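Local coordinates for protein ORF98 PTP-2 (Cydia pomonella granulosis virus, PDB 6I28) that probably removes phosphate groups from tyrosine and serine or threonine residues of proteins, as a viral member of the dual-specificity phosphatase family, at residues 65-70 against 79-84; 91-96 against 116-121; 18-23 against 136-141; 61-66 against 96-101. One frame throughout, in Å; residues are numbered along the deposited sequence. Where two conformers were deposited one is given.

Contacts 1, 3 and 4 involve the five-stranded mixed sheet, contact 2 two helices packed on it. Contacts 1 and 4 start from strand 64-68, with centres about 15 Å apart: the first packs the strand against the start of helix 82-95, the second ties the loop before it to the chain leaving that helix. Contact 2, the end of helix 82-95 against helix 110-123, is centred about 11 Å from contact 4; the two share Glu-96, and a Lys-92 to Asp-63 salt bridge joins them. Contact 3, centred about 16 Å from contact 2, borders the phosphatase signature loop of the family. A bound calcium ion lies about 7 Å from Gly-22 and 13 Å from the Val-67 side chain.

Contact 1: 65-70 against 79-84; sequences LHVHCE and ADNLEM
Val-67 and Asn-81 mark the closest backbone approach of the two segments, with 7.7 Å between the CA of Val-67 and the CA of Asn-81. No hydrogen bond links the segments, and the join rests on side chains. Residues 65-68 belong to an edge strand of the central sheet, bonded through its backbone to strand 41-46, while Asn-81 sits at the break between helices 77-80 and 82-95. Strand alternation turns Leu-65 and Val-67 to the helix and His-66 away from it.

Met-84 meets both of the inward residues. Its chain bends at chi2 (-81°) and again at chi3 (-75°), which separates the tasks of its last two atoms: SD meets the methyl CD2 of Leu-65 at 3.8 Å, and CE touches CG2 of Val-67, also at 3.8 Å. Each pair approaches tip to tip. The other branch of Val-67 serves Asn-81, with CG1 lying 3.8 Å from the amide nitrogen ND2 of Asn-81. ND2 itself reaches back to donate to the carbonyl O of Ala-77, at the start of the short helix before it, and Val-67 adds a methyl beside the bonded group. Leu-85, one residue beyond Met-84, also packs on Leu-65 and Val-67. This strand-to-helix packing belongs to the beta-alpha-beta crossover in which helix 82-95 connects the parallel strands 64-68 and 100-103.

Contact 2: 91-96 against 116-121; sequences LKIHNE and IYYIMR
Tyr-118 has the largest share of this interface and pushes its phenol end from helix 110-123 against the last turns of helix 82-95. With CG anti to the backbone N (chi1 -175°), the ring extends from its helix and brings the hydroxyl between Ile-93 and His-94. Ile-93 and Tyr-118 come from opposite directions. The terminal methyl CD1 of Ile-93 stands 3.6 Å from CZ of Tyr-118 and only 3.4 Å from the hydroxyl oxygen OH of the same ring, an oblique approach at the phenol end.

His-94 closes in on the hydroxyl from another direction. Its CE1 comes within 3.3 Å of OH of Tyr-118, which lies near the plane of the imidazole, at its edge. The imidazole itself stacks on Trp-90, and CG2 of Ile-93 lies over the rim of one imidazole face. Phe-86, Leu-89 and Trp-90 of helix 82-95 further enclose the tyrosine.

NZ of Lys-92 bridges to OE1 of Glu-96 at 2.8 Å and also to Asp-63, and NH1 of Arg-121 donates to OH of Tyr-117 at 3.0 Å, close to the guanidinium plane. No hydrogen bond joins residues 91-96 to 116-121; nearer the start of helix 82-95, Arg-121 forms a salt bridge with Glu-83. Where Ile-93, His-94 and Tyr-118 meet, the contact therefore relies on van der Waals packing, perhaps helped by the polarised C-H at CE1 facing the phenolic oxygen.

Contact 3: 18-23 against 136-141; sequences LFVGGF and GKRAVH
Arg-138 reaches Val-20 on an outstretched chain: chi1 (180°), chi2 and chi3 are all anti, and only the last turn, chi4 at 79°, swings the guanidinium across the strand. Val-20 in turn directs CG1 toward it, with that methyl anti to the backbone N (chi1 171°). The aliphatic part of the arginine thus lies against the valine, CD of Arg-138 being 4.1 Å from CG1 of Val-20 and 3.7 Å from the carbonyl O of Val-20.

The flat group then lies over the backbone. One face of the guanidinium is turned to O of Val-20, which stands 3.5 Å above the plane, offset toward the rim. CA of Gly-21 lies over the same face, 4.0 Å from NH2 of Arg-138. The carbonyl meets the face, and the N-H groups are spent on other residues: NE donates to O of Gly-107, NH1 to the hydroxyl of Thr-12, and NH2 to O of Ala-106 while forming a salt bridge with Asp-10. With bonds from all three nitrogens, the rotation of the group is fixed.

Val-20 also packs on Ser-111 and Ala-115 of helix 110-123. Ala-106 and Gly-107 belong to the HCxxGxxRS signature loop, whose cysteine is Cys-104, so the arginine joins strand 18-21 to the phosphate-binding loop characteristic of tyrosine phosphatases of this superfamily.

Contact 4: 61-66 against 96-101; sequences DGDHLH and EHKTVL
NZ of Lys-98 is gripped by two carboxylates and a water. Its bond to OD1 of Asp-63 is 2.8 Å long and comes on the syn side, 23° out of the carboxylate plane, while OD2 of the same residue is a weak second acceptor. NZ of Lys-98 also makes a 2.7 Å salt bridge to OE1 of Glu-96, on its anti side and well out of plane. Water 1 completes the ring, accepting from NZ of Lys-98 at 2.6 Å and donating to OD2 of Asp-63. The lysine chain is extended beyond CG and crosses the aspartate at about a right angle.

Asp-63 precedes strand 64-68 and Lys-98 lies in the loop leading into strand 100-103, so the network joins the starting ends of two parallel strands that have strand 41-46 between them. OD1 of Asp-63 and OE1 of Glu-96 stand 3.9 Å apart, a like-charge approach that Lys-98 and Lys-92, which binds both oxygens, probably offset. Asp-63 is buried, and these cations probably keep it ionised.

Contact 1: 65-70 against 79-84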
loop_
_atom_site.group_PDB
_atom_site.type_symbol
_atom_site.label_atom_id
_atom_site.label_comp_id
_atom_site.label_asym_id
_atom_site.label_seq_id
_atom_site.Cartn_x
_atom_site.Cartn_y
_atom_site.Cartn_z
ATOM N N LEU A 65 0.019 -3.752 -11.131
ATOM C CA LEU A 65 -0.578 -4.871 -10.435
ATOM C C LEU A 65 -1.941 -4.481 -9.884
ATOM O O LEU A 65 -2.092 -3.430 -9.269
ATOM C CB LEU A 65 0.310 -5.287 -9.266
ATOM C CG LEU A 65 -0.097 -6.486 -8.403
ATOM C CD1 LEU A 65 -0.230 -7.646 -9.365
ATOM C CD2 LEU A 65 0.887 -6.829 -7.315
ATOM N N HIS A 66 -2.895 -5.374 -10.016
ATOM C CA HIS A 66 -4.248 -5.221 -9.499
ATOM C C HIS A 66 -4.576 -6.405 -8.607
ATOM O O HIS A 66 -4.377 -7.551 -9.007
ATOM C CB HIS A 66 -5.266 -5.159 -10.661
ATOM C CG HIS A 66 -6.694 -5.232 -10.224
ATOM N ND1 HIS A 66 -7.596 -6.139 -10.749
ATOM C CD2 HIS A 66 -7.379 -4.523 -9.294
ATOM C CE1 HIS A 66 -8.775 -5.979 -10.175
ATOM N NE2 HIS A 66 -8.664 -5.013 -9.279
ATOM N N VAL A 67 -5.120 -6.142 -7.421
ATOM C CA VAL A 67 -5.808 -7.151 -6.631
ATOM C C VAL A 67 -7.247 -6.681 -6.415
ATOM O O VAL A 67 -7.468 -5.599 -5.845
ATOM C CB VAL A 67 -5.133 -7.407 -5.266
ATOM C CG1 VAL A 67 -5.980 -8.385 -4.478
ATOM C CG2 VAL A 67 -3.733 -7.954 -5.422
ATOM N N HIS A 68 -8.211 -7.479 -6.856
ATOM C CA HIS A 68 -9.606 -7.200 -6.577
ATOM C C HIS A 68 -9.907 -7.482 -5.111
ATOM O O HIS A 68 -9.843 -8.640 -4.670
ATOM C CB HIS A 68 -10.489 -8.075 -7.450
ATOM C CG HIS A 68 -11.945 -7.807 -7.286
ATOM N ND1 HIS A 68 -12.705 -8.381 -6.281
ATOM C CD2 HIS A 68 -12.794 -7.048 -8.017
ATOM C CE1 HIS A 68 -13.955 -7.975 -6.394
ATOM N NE2 HIS A 68 -14.039 -7.179 -7.448
ATOM N N CYS A 69 -10.248 -6.445 -4.356
ATOM C CA CYS A 69 -10.520 -6.625 -2.936
ATOM C C CYS A 69 -11.462 -5.529 -2.472
ATOM O O CYS A 69 -11.380 -4.386 -2.921
ATOM C CB CYS A 69 -9.260 -6.579 -2.058
ATOM S SG CYS A 69 -8.160 -5.126 -2.402
ATOM N N GLU A 70 -12.324 -5.890 -1.541
ATOM C CA GLU A 70 -13.272 -4.985 -0.906
ATOM C C GLU A 70 -12.707 -4.490 0.419
ATOM O O GLU A 70 -11.744 -5.047 0.963
ATOM C CB GLU A 70 -14.616 -5.688 -0.682
ATOM C CG GLU A 70 -15.359 -5.898 -1.972
ATOM C CD GLU A 70 -16.514 -6.813 -1.779
ATOM O OE1 GLU A 70 -17.128 -6.741 -0.696
ATOM O OE2 GLU A 70 -16.809 -7.613 -2.690
ATOM N N ALA A 79 -5.908 -9.546 2.684
ATOM C CA ALA A 79 -5.167 -10.411 3.599
ATOM C C ALA A 79 -4.630 -11.637 2.871
ATOM O O ALA A 79 -3.479 -12.062 3.093
ATOM C CB ALA A 79 -6.083 -10.837 4.749
ATOM N N ASP A 80 -5.461 -12.225 1.998
ATOM C CA ASP A 80 -5.052 -13.395 1.243
ATOM C C ASP A 80 -3.840 -13.117 0.366
ATOM O O ASP A 80 -3.092 -14.051 0.037
ATOM C CB ASP A 80 -6.189 -13.847 0.363
ATOM C CG ASP A 80 -7.265 -14.589 1.132
ATOM O OD1 ASP A 80 -7.080 -14.972 2.332
ATOM O OD2 ASP A 80 -8.343 -14.783 0.518
ATOM N N ASN A 81 -3.674 -11.869 -0.097
ATOM C CA ASN A 81 -2.639 -11.469 -1.039
ATOM C C ASN A 81 -1.529 -10.643 -0.396
ATOM O O ASN A 81 -0.664 -10.127 -1.093
ATOM C CB ASN A 81 -3.314 -10.693 -2.160
ATOM C CG ASN A 81 -4.051 -11.584 -3.111
ATOM O OD1 ASN A 81 -3.442 -12.138 -4.018
ATOM N ND2 ASN A 81 -5.370 -11.760 -2.903
ATOM N N LEU A 82 -1.531 -10.505 0.943
ATOM C CA LEU A 82 -0.571 -9.601 1.565
ATOM C C LEU A 82 0.871 -9.991 1.274
ATOM O O LEU A 82 1.678 -9.125 0.919
ATOM C CB LEU A 82 -0.810 -9.546 3.059
ATOM C CG LEU A 82 -0.211 -8.382 3.801
ATOM C CD1 LEU A 82 -0.736 -7.030 3.307
ATOM C CD2 LEU A 82 -0.461 -8.567 5.288
ATOM N N GLU A 83 1.182 -11.284 1.299
ATOM C CA GLU A 83 2.558 -11.734 1.054
ATOM C C GLU A 83 2.978 -11.460 -0.384
ATOM O O GLU A 83 4.035 -10.865 -0.618
ATOM C CB GLU A 83 2.717 -13.210 1.376
ATOM C CG GLU A 83 4.141 -13.672 1.195
ATOM C CD GLU A 83 5.072 -13.181 2.273
ATOM O OE1 GLU A 83 4.564 -12.720 3.318
ATOM O OE2 GLU A 83 6.315 -13.271 2.066
ATOM N N MET A 84 2.145 -11.824 -1.353
ATOM C CA MET A 84 2.431 -11.526 -2.754
ATOM C C MET A 84 2.585 -10.020 -2.967
ATOM O O MET A 84 3.541 -9.549 -3.596
ATOM C CB MET A 84 1.310 -12.105 -3.636
ATOM C CG MET A 84 1.482 -11.910 -5.140
ATOM S SD MET A 84 0.967 -10.229 -5.647
ATOM C CE MET A 84 -0.826 -10.374 -5.562
#

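Contact 2: 91-96 against 116-121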
loop_
_atom_site.group_PDB
_atom_site.type_symbol
_atom_site.label_atom_id
_atom_site.label_comp_id
_atom_site.label_asym_id
_atom_site.label_seq_id
_atom_site.Cartn_x
_atom_site.Cartn_y
_atom_site.Cartn_z
ATOM N N LEU A 91 10.387 -6.180 -4.625
ATOM C CA LEU A 91 11.164 -6.421 -5.825
ATOM C C LEU A 91 11.181 -5.204 -6.754
ATOM O O LEU A 91 12.212 -4.945 -7.415
ATOM C CB LEU A 91 10.625 -7.670 -6.536
ATOM C CG LEU A 91 10.736 -8.983 -5.752
ATOM C CD1 LEU A 91 9.811 -10.073 -6.332
ATOM C CD2 LEU A 91 12.207 -9.471 -5.736
ATOM N N LYS A 92 10.073 -4.454 -6.818
ATOM C CA LYS A 92 10.047 -3.219 -7.607
ATOM C C LYS A 92 10.919 -2.149 -6.987
ATOM O O LYS A 92 11.628 -1.423 -7.690
ATOM C CB LYS A 92 8.625 -2.730 -7.769
ATOM C CG LYS A 92 7.801 -3.642 -8.745
ATOM C CD LYS A 92 8.314 -3.747 -10.201
ATOM C CE LYS A 92 7.483 -4.753 -10.966
ATOM N NZ LYS A 92 7.958 -4.806 -12.388
ATOM N N ILE A 93 10.896 -2.038 -5.669
ATOM C CA ILE A 93 11.686 -1.007 -5.018
ATOM C C ILE A 93 13.166 -1.370 -5.028
ATOM O O ILE A 93 13.990 -0.589 -5.499
ATOM C CB ILE A 93 11.142 -0.756 -3.612
ATOM C CG1 ILE A 93 9.759 -0.102 -3.734
ATOM C CG2 ILE A 93 12.066 0.099 -2.815
ATOM C CD1 ILE A 93 8.964 -0.197 -2.458
ATOM N N HIS A 94 13.523 -2.561 -4.532
ATOM C CA HIS A 94 14.931 -2.908 -4.333
ATOM C C HIS A 94 15.604 -3.470 -5.583
ATOM O O HIS A 94 16.798 -3.234 -5.796
ATOM C CB HIS A 94 15.028 -3.914 -3.178
ATOM C CG HIS A 94 14.777 -3.285 -1.858
ATOM N ND1 HIS A 94 13.541 -3.292 -1.255
ATOM C CD2 HIS A 94 15.578 -2.516 -1.082
ATOM C CE1 HIS A 94 13.602 -2.615 -0.126
ATOM N NE2 HIS A 94 14.827 -2.134 0.000
ATOM N N ASN A 95 14.923 -4.274 -6.376
ATOM C CA ASN A 95 15.592 -4.851 -7.535
ATOM C C ASN A 95 15.419 -4.037 -8.806
ATOM O O ASN A 95 16.305 -4.049 -9.676
ATOM C CB ASN A 95 15.099 -6.282 -7.745
ATOM C CG ASN A 95 15.491 -7.201 -6.582
ATOM O OD1 ASN A 95 14.651 -7.878 -5.980
ATOM N ND2 ASN A 95 16.754 -7.185 -6.235
ATOM N N GLU A 96 14.312 -3.329 -8.951
ATOM C CA GLU A 96 14.076 -2.546 -10.146
ATOM C C GLU A 96 14.048 -1.064 -9.864
ATOM O O GLU A 96 13.997 -0.284 -10.806
ATOM C CB GLU A 96 12.756 -2.929 -10.808
ATOM C CG GLU A 96 12.642 -4.381 -10.989
ATOM C CD GLU A 96 11.490 -4.796 -11.858
ATOM O OE1 GLU A 96 10.661 -3.939 -12.174
ATOM O OE2 GLU A 96 11.452 -6.004 -12.251
ATOM N N ILE A 116 1.362 0.712 5.157
ATOM C CA ILE A 116 1.759 0.598 6.555
ATOM C C ILE A 116 2.461 -0.729 6.759
ATOM O O ILE A 116 3.479 -0.805 7.443
ATOM C CB ILE A 116 0.537 0.763 7.480
ATOM C CG1 ILE A 116 0.012 2.208 7.497
ATOM C CG2 ILE A 116 0.852 0.287 8.937
ATOM C CD1 ILE A 116 -1.248 2.472 8.360
ATOM N N TYR A 117 1.953 -1.788 6.136
ATOM C CA TYR A 117 2.541 -3.107 6.317
ATOM C C TYR A 117 3.926 -3.178 5.682
ATOM O O TYR A 117 4.870 -3.733 6.275
ATOM C CB TYR A 117 1.656 -4.172 5.676
ATOM C CG TYR A 117 2.254 -5.576 5.802
ATOM C CD1 TYR A 117 2.534 -6.129 6.998
ATOM C CD2 TYR A 117 2.537 -6.318 4.681
ATOM C CE1 TYR A 117 3.077 -7.426 7.125
ATOM C CE2 TYR A 117 3.080 -7.595 4.740
ATOM C CZ TYR A 117 3.363 -8.157 5.958
ATOM O OH TYR A 117 3.904 -9.428 6.073
ATOM N N TYR A 118 4.076 -2.625 4.472
ATOM C CA TYR A 118 5.393 -2.521 3.902
ATOM C C TYR A 118 6.376 -1.826 4.805
ATOM O O TYR A 118 7.499 -2.306 4.961
ATOM C CB TYR A 118 5.348 -1.852 2.526
ATOM C CG TYR A 118 6.676 -1.840 1.857
ATOM C CD1 TYR A 118 7.101 -2.974 1.179
ATOM C CD2 TYR A 118 7.563 -0.757 1.940
ATOM C CE1 TYR A 118 8.305 -3.034 0.586
ATOM C CE2 TYR A 118 8.812 -0.819 1.275
ATOM C CZ TYR A 118 9.174 -1.985 0.631
ATOM O OH TYR A 118 10.385 -2.147 -0.012
ATOM N N ILE A 119 5.958 -0.750 5.507
ATOM C CA ILE A 119 6.875 -0.053 6.402
ATOM C C ILE A 119 7.127 -0.838 7.690
ATOM O O ILE A 119 8.261 -0.891 8.169
ATOM C CB ILE A 119 6.283 1.362 6.647
ATOM C CG1 ILE A 119 6.379 2.199 5.342
ATOM C CG2 ILE A 119 6.958 2.079 7.830
ATOM C CD1 ILE A 119 5.812 3.576 5.456
ATOM N N MET A 120 6.079 -1.474 8.251
ATOM C CA MET A 120 6.243 -2.352 9.392
ATOM C C MET A 120 7.254 -3.443 9.118
ATOM O O MET A 120 8.165 -3.667 9.913
ATOM C CB MET A 120 4.909 -3.006 9.774
ATOM C CG MET A 120 3.839 -2.091 10.237
ATOM S SD MET A 120 2.269 -2.939 10.427
ATOM C CE MET A 120 2.735 -4.310 11.465
ATOM N N ARG A 121 7.202 -4.036 7.938
ATOM C CA ARG A 121 8.004 -5.214 7.721
ATOM C C ARG A 121 9.424 -4.897 7.248
ATOM O O ARG A 121 10.379 -5.582 7.641
ATOM C CB ARG A 121 7.307 -6.113 6.684
ATOM C CG ARG A 121 8.099 -7.357 6.344
ATOM C CD ARG A 121 7.200 -8.385 5.686
ATOM N NE ARG A 121 7.920 -9.410 4.936
ATOM C CZ ARG A 121 7.328 -10.445 4.322
ATOM N NH1 ARG A 121 6.026 -10.617 4.395
ATOM N NH2 ARG A 121 8.047 -11.315 3.637
#

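Contact 3: 18-23 against 136-141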
loop_
_atom_site.group_PDB
_atom_site.type_symbol
_atom_site.label_atom_id
_atom_site.label_comp_id
_atom_site.label_asym_id
_atom_site.label_seq_id
_atom_site.Cartn_x
_atom_site.Cartn_y
_atom_site.Cartn_z
ATOM N N LEU A 18 7.275 5.284 -1.815
ATOM C CA LEU A 18 5.847 5.017 -1.819
ATOM C C LEU A 18 5.011 6.284 -1.883
ATOM O O LEU A 18 5.309 7.257 -1.178
ATOM C CB LEU A 18 5.412 4.265 -0.532
ATOM C CG LEU A 18 5.943 2.873 -0.298
ATOM C CD1 LEU A 18 5.404 2.393 1.031
ATOM C CD2 LEU A 18 5.581 1.903 -1.457
ATOM N N PHE A 19 3.991 6.254 -2.742
ATOM C CA PHE A 19 2.812 7.122 -2.736
ATOM C C PHE A 19 1.559 6.339 -2.355
ATOM O O PHE A 19 1.427 5.144 -2.649
ATOM C CB PHE A 19 2.580 7.767 -4.102
ATOM C CG PHE A 19 3.697 8.632 -4.569
ATOM C CD1 PHE A 19 4.858 8.106 -5.089
ATOM C CD2 PHE A 19 3.573 9.999 -4.513
ATOM C CE1 PHE A 19 5.847 8.944 -5.518
ATOM C CE2 PHE A 19 4.583 10.814 -4.948
ATOM C CZ PHE A 19 5.706 10.291 -5.432
ATOM N N VAL A 20 0.634 7.014 -1.667
ATOM C CA VAL A 20 -0.694 6.468 -1.373
ATOM C C VAL A 20 -1.771 7.457 -1.830
ATOM O O VAL A 20 -1.671 8.670 -1.595
ATOM C CB VAL A 20 -0.885 6.177 0.126
ATOM C CG1 VAL A 20 -2.322 5.830 0.360
ATOM C CG2 VAL A 20 0.054 5.154 0.598
ATOM N N GLY A 21 -2.795 6.959 -2.502
ATOM C CA GLY A 21 -3.869 7.820 -2.933
ATOM C C GLY A 21 -5.130 7.068 -3.259
ATOM O O GLY A 21 -5.253 5.866 -2.990
ATOM N N GLY A 22 -6.061 7.797 -3.863
ATOM C CA GLY A 22 -7.361 7.233 -4.170
ATOM C C GLY A 22 -7.593 7.062 -5.657
ATOM O O GLY A 22 -6.650 6.899 -6.421
ATOM N N PHE A 23 -8.846 7.109 -6.063
ATOM C CA PHE A 23 -9.237 7.089 -7.465
ATOM C C PHE A 23 -10.663 7.605 -7.531
ATOM O O PHE A 23 -11.558 7.097 -6.828
ATOM C CB PHE A 23 -9.108 5.688 -8.114
ATOM C CG PHE A 23 -9.541 5.696 -9.570
ATOM C CD1 PHE A 23 -8.781 6.375 -10.515
ATOM C CD2 PHE A 23 -10.708 5.066 -9.981
ATOM C CE1 PHE A 23 -9.178 6.451 -11.843
ATOM C CE2 PHE A 23 -11.108 5.135 -11.306
ATOM C CZ PHE A 23 -10.338 5.852 -12.234
ATOM N N GLY A 136 1.429 10.994 9.640
ATOM C CA GLY A 136 2.088 12.277 9.564
ATOM C C GLY A 136 2.224 12.842 8.167
ATOM O O GLY A 136 2.373 14.059 8.026
ATOM N N LYS A 137 2.206 11.996 7.124
ATOM C CA LYS A 137 2.268 12.500 5.754
ATOM C C LYS A 137 0.905 12.548 5.066
ATOM O O LYS A 137 0.684 13.410 4.208
ATOM C CB LYS A 137 3.223 11.653 4.894
ATOM C CG LYS A 137 4.578 11.321 5.550
ATOM C CD LYS A 137 5.729 12.284 5.103
ATOM C CE LYS A 137 7.120 11.773 5.552
ATOM N NZ LYS A 137 8.051 11.600 4.384
ATOM N N ARG A 138 -0.014 11.668 5.453
ATOM C CA ARG A 138 -1.350 11.629 4.870
ATOM C C ARG A 138 -2.266 11.077 5.944
ATOM O O ARG A 138 -2.003 9.988 6.466
ATOM C CB ARG A 138 -1.407 10.731 3.646
ATOM C CG ARG A 138 -2.819 10.639 2.966
ATOM C CD ARG A 138 -2.787 9.661 1.806
ATOM N NE ARG A 138 -4.089 9.506 1.140
ATOM C CZ ARG A 138 -4.609 10.361 0.254
ATOM N NH1 ARG A 138 -3.938 11.455 -0.092
ATOM N NH2 ARG A 138 -5.806 10.131 -0.299
ATOM N N ALA A 139 -3.316 11.813 6.278
ATOM C CA ALA A 139 -4.297 11.322 7.241
ATOM C C ALA A 139 -4.913 10.043 6.690
ATOM O O ALA A 139 -5.633 10.086 5.703
ATOM C CB ALA A 139 -5.369 12.364 7.506
ATOM N N VAL A 140 -4.627 8.908 7.300
ATOM C CA VAL A 140 -5.194 7.625 6.901
ATOM C C VAL A 140 -5.985 7.069 8.076
ATOM O O VAL A 140 -5.840 7.520 9.225
ATOM C CB VAL A 140 -4.085 6.643 6.454
ATOM C CG1 VAL A 140 -3.387 7.171 5.242
ATOM C CG2 VAL A 140 -3.082 6.471 7.624
ATOM N N HIS A 141 -6.848 6.106 7.785
ATOM C CA HIS A 141 -7.734 5.530 8.792
ATOM C C HIS A 141 -8.121 4.116 8.361
ATOM O O HIS A 141 -9.226 3.897 7.842
ATOM C CB HIS A 141 -8.983 6.395 8.993
ATOM C CG HIS A 141 -9.727 6.085 10.256
ATOM N ND1 HIS A 141 -11.049 5.693 10.269
ATOM C CD2 HIS A 141 -9.326 6.087 11.549
ATOM C CE1 HIS A 141 -11.439 5.490 11.515
ATOM N NE2 HIS A 141 -10.416 5.730 12.313
#

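Contact 4: 61-66 against 96-101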
loop_
_atom_site.group_PDB
_atom_site.type_symbol
_atom_site.label_atom_id
_atom_site.label_comp_id
_atom_site.label_asym_id
_atom_site.label_seq_id
_atom_site.Cartn_x
_atom_site.Cartn_y
_atom_site.Cartn_z
ATOM N N ASP A 61 4.505 -3.917 -19.098
ATOM C CA ASP A 61 4.082 -5.186 -18.530
ATOM C C ASP A 61 4.802 -5.427 -17.217
ATOM O O ASP A 61 6.036 -5.364 -17.152
ATOM C CB ASP A 61 4.387 -6.334 -19.495
ATOM C CG ASP A 61 3.480 -6.339 -20.709
ATOM O OD1 ASP A 61 2.306 -5.900 -20.606
ATOM O OD2 ASP A 61 3.940 -6.794 -21.760
ATOM N N GLY A 62 4.036 -5.681 -16.170
ATOM C CA GLY A 62 4.583 -6.011 -14.916
ATOM C C GLY A 62 4.662 -4.855 -13.966
ATOM O O GLY A 62 4.868 -5.070 -12.786
ATOM N N ASP A 63 4.516 -3.629 -14.466
ATOM C CA ASP A 63 4.592 -2.448 -13.615
ATOM C C ASP A 63 3.237 -1.961 -13.159
ATOM O O ASP A 63 3.177 -0.978 -12.385
ATOM C CB ASP A 63 5.343 -1.300 -14.293
ATOM C CG ASP A 63 6.828 -1.582 -14.463
ATOM O OD1 ASP A 63 7.377 -2.453 -13.754
ATOM O OD2 ASP A 63 7.438 -0.971 -15.352
ATOM N N HIS A 64 2.179 -2.702 -13.432
ATOM C CA HIS A 64 0.853 -2.366 -12.912
ATOM C C HIS A 64 0.191 -3.647 -12.433
ATOM O O HIS A 64 -0.100 -4.537 -13.237
ATOM C CB HIS A 64 0.005 -1.670 -13.962
ATOM C CG HIS A 64 -1.227 -1.038 -13.406
ATOM N ND1 HIS A 64 -1.948 -0.082 -14.091
ATOM C CD2 HIS A 64 -1.860 -1.221 -12.223
ATOM C CE1 HIS A 64 -2.969 0.297 -13.340
ATOM N NE2 HIS A 64 -2.937 -0.381 -12.204
ATOM N N LEU A 65 0.019 -3.752 -11.131
ATOM C CA LEU A 65 -0.578 -4.871 -10.435
ATOM C C LEU A 65 -1.941 -4.481 -9.884
ATOM O O LEU A 65 -2.092 -3.430 -9.269
ATOM C CB LEU A 65 0.310 -5.287 -9.266
ATOM C CG LEU A 65 -0.097 -6.486 -8.403
ATOM C CD1 LEU A 65 -0.230 -7.646 -9.365
ATOM C CD2 LEU A 65 0.887 -6.829 -7.315
ATOM N N HIS A 66 -2.895 -5.374 -10.016
ATOM C CA HIS A 66 -4.248 -5.221 -9.499
ATOM C C HIS A 66 -4.576 -6.405 -8.607
ATOM O O HIS A 66 -4.377 -7.551 -9.007
ATOM C CB HIS A 66 -5.266 -5.159 -10.661
ATOM C CG HIS A 66 -6.694 -5.232 -10.224
ATOM N ND1 HIS A 66 -7.596 -6.139 -10.749
ATOM C CD2 HIS A 66 -7.379 -4.523 -9.294
ATOM C CE1 HIS A 66 -8.775 -5.979 -10.175
ATOM N NE2 HIS A 66 -8.664 -5.013 -9.279
ATOM N N GLU A 96 14.312 -3.329 -8.951
ATOM C CA GLU A 96 14.076 -2.546 -10.146
ATOM C C GLU A 96 14.048 -1.064 -9.864
ATOM O O GLU A 96 13.997 -0.284 -10.806
ATOM C CB GLU A 96 12.756 -2.929 -10.808
ATOM C CG GLU A 96 12.642 -4.381 -10.989
ATOM C CD GLU A 96 11.490 -4.796 -11.858
ATOM O OE1 GLU A 96 10.661 -3.939 -12.174
ATOM O OE2 GLU A 96 11.452 -6.004 -12.251
ATOM N N HIS A 97 14.308 -0.632 -8.638
ATOM C CA HIS A 97 14.523 0.790 -8.259
ATOM C C HIS A 97 13.410 1.751 -8.691
ATOM O O HIS A 97 13.725 2.887 -9.032
ATOM C CB HIS A 97 15.841 1.267 -8.875
ATOM C CG HIS A 97 17.008 0.469 -8.414
ATOM N ND1 HIS A 97 17.630 -0.433 -9.213
ATOM C CD2 HIS A 97 17.631 0.417 -7.227
ATOM C CE1 HIS A 97 18.585 -1.018 -8.546
ATOM N NE2 HIS A 97 18.613 -0.516 -7.333
ATOM N N LYS A 98 12.163 1.328 -8.574
ATOM C CA LYS A 98 10.995 2.089 -8.935
ATOM C C LYS A 98 10.314 2.592 -7.681
ATOM O O LYS A 98 10.410 1.977 -6.610
ATOM C CB LYS A 98 10.092 1.188 -9.765
ATOM C CG LYS A 98 10.677 0.873 -11.195
ATOM C CD LYS A 98 10.022 -0.336 -11.775
ATOM C CE LYS A 98 10.533 -0.523 -13.219
ATOM N NZ LYS A 98 10.128 -1.869 -13.792
ATOM N N THR A 99 9.681 3.753 -7.805
ATOM C CA THR A 99 8.720 4.208 -6.800
ATOM C C THR A 99 7.341 3.627 -7.114
ATOM O O THR A 99 7.025 3.305 -8.268
ATOM C CB THR A 99 8.663 5.728 -6.713
ATOM O OG1 THR A 99 8.218 6.237 -7.940
ATOM C CG2 THR A 99 9.984 6.320 -6.444
ATOM N N VAL A 100 6.515 3.476 -6.089
ATOM C CA VAL A 100 5.233 2.786 -6.248
ATOM C C VAL A 100 4.104 3.695 -5.766
ATOM O O VAL A 100 4.169 4.239 -4.663
ATOM C CB VAL A 100 5.201 1.462 -5.466
ATOM C CG1 VAL A 100 3.960 0.680 -5.763
ATOM C CG2 VAL A 100 6.378 0.587 -5.790
ATOM N N LEU A 101 3.063 3.821 -6.578
ATOM C CA LEU A 101 1.794 4.401 -6.173
ATOM C C LEU A 101 0.878 3.233 -5.793
ATOM O O LEU A 101 0.530 2.422 -6.637
ATOM C CB LEU A 101 1.155 5.253 -7.263
ATOM C CG LEU A 101 -0.312 5.583 -6.979
ATOM C CD1 LEU A 101 -0.459 6.406 -5.626
ATOM C CD2 LEU A 101 -0.983 6.301 -8.156
HETATM O O HOH W 1 9.489 -2.411 -16.212
#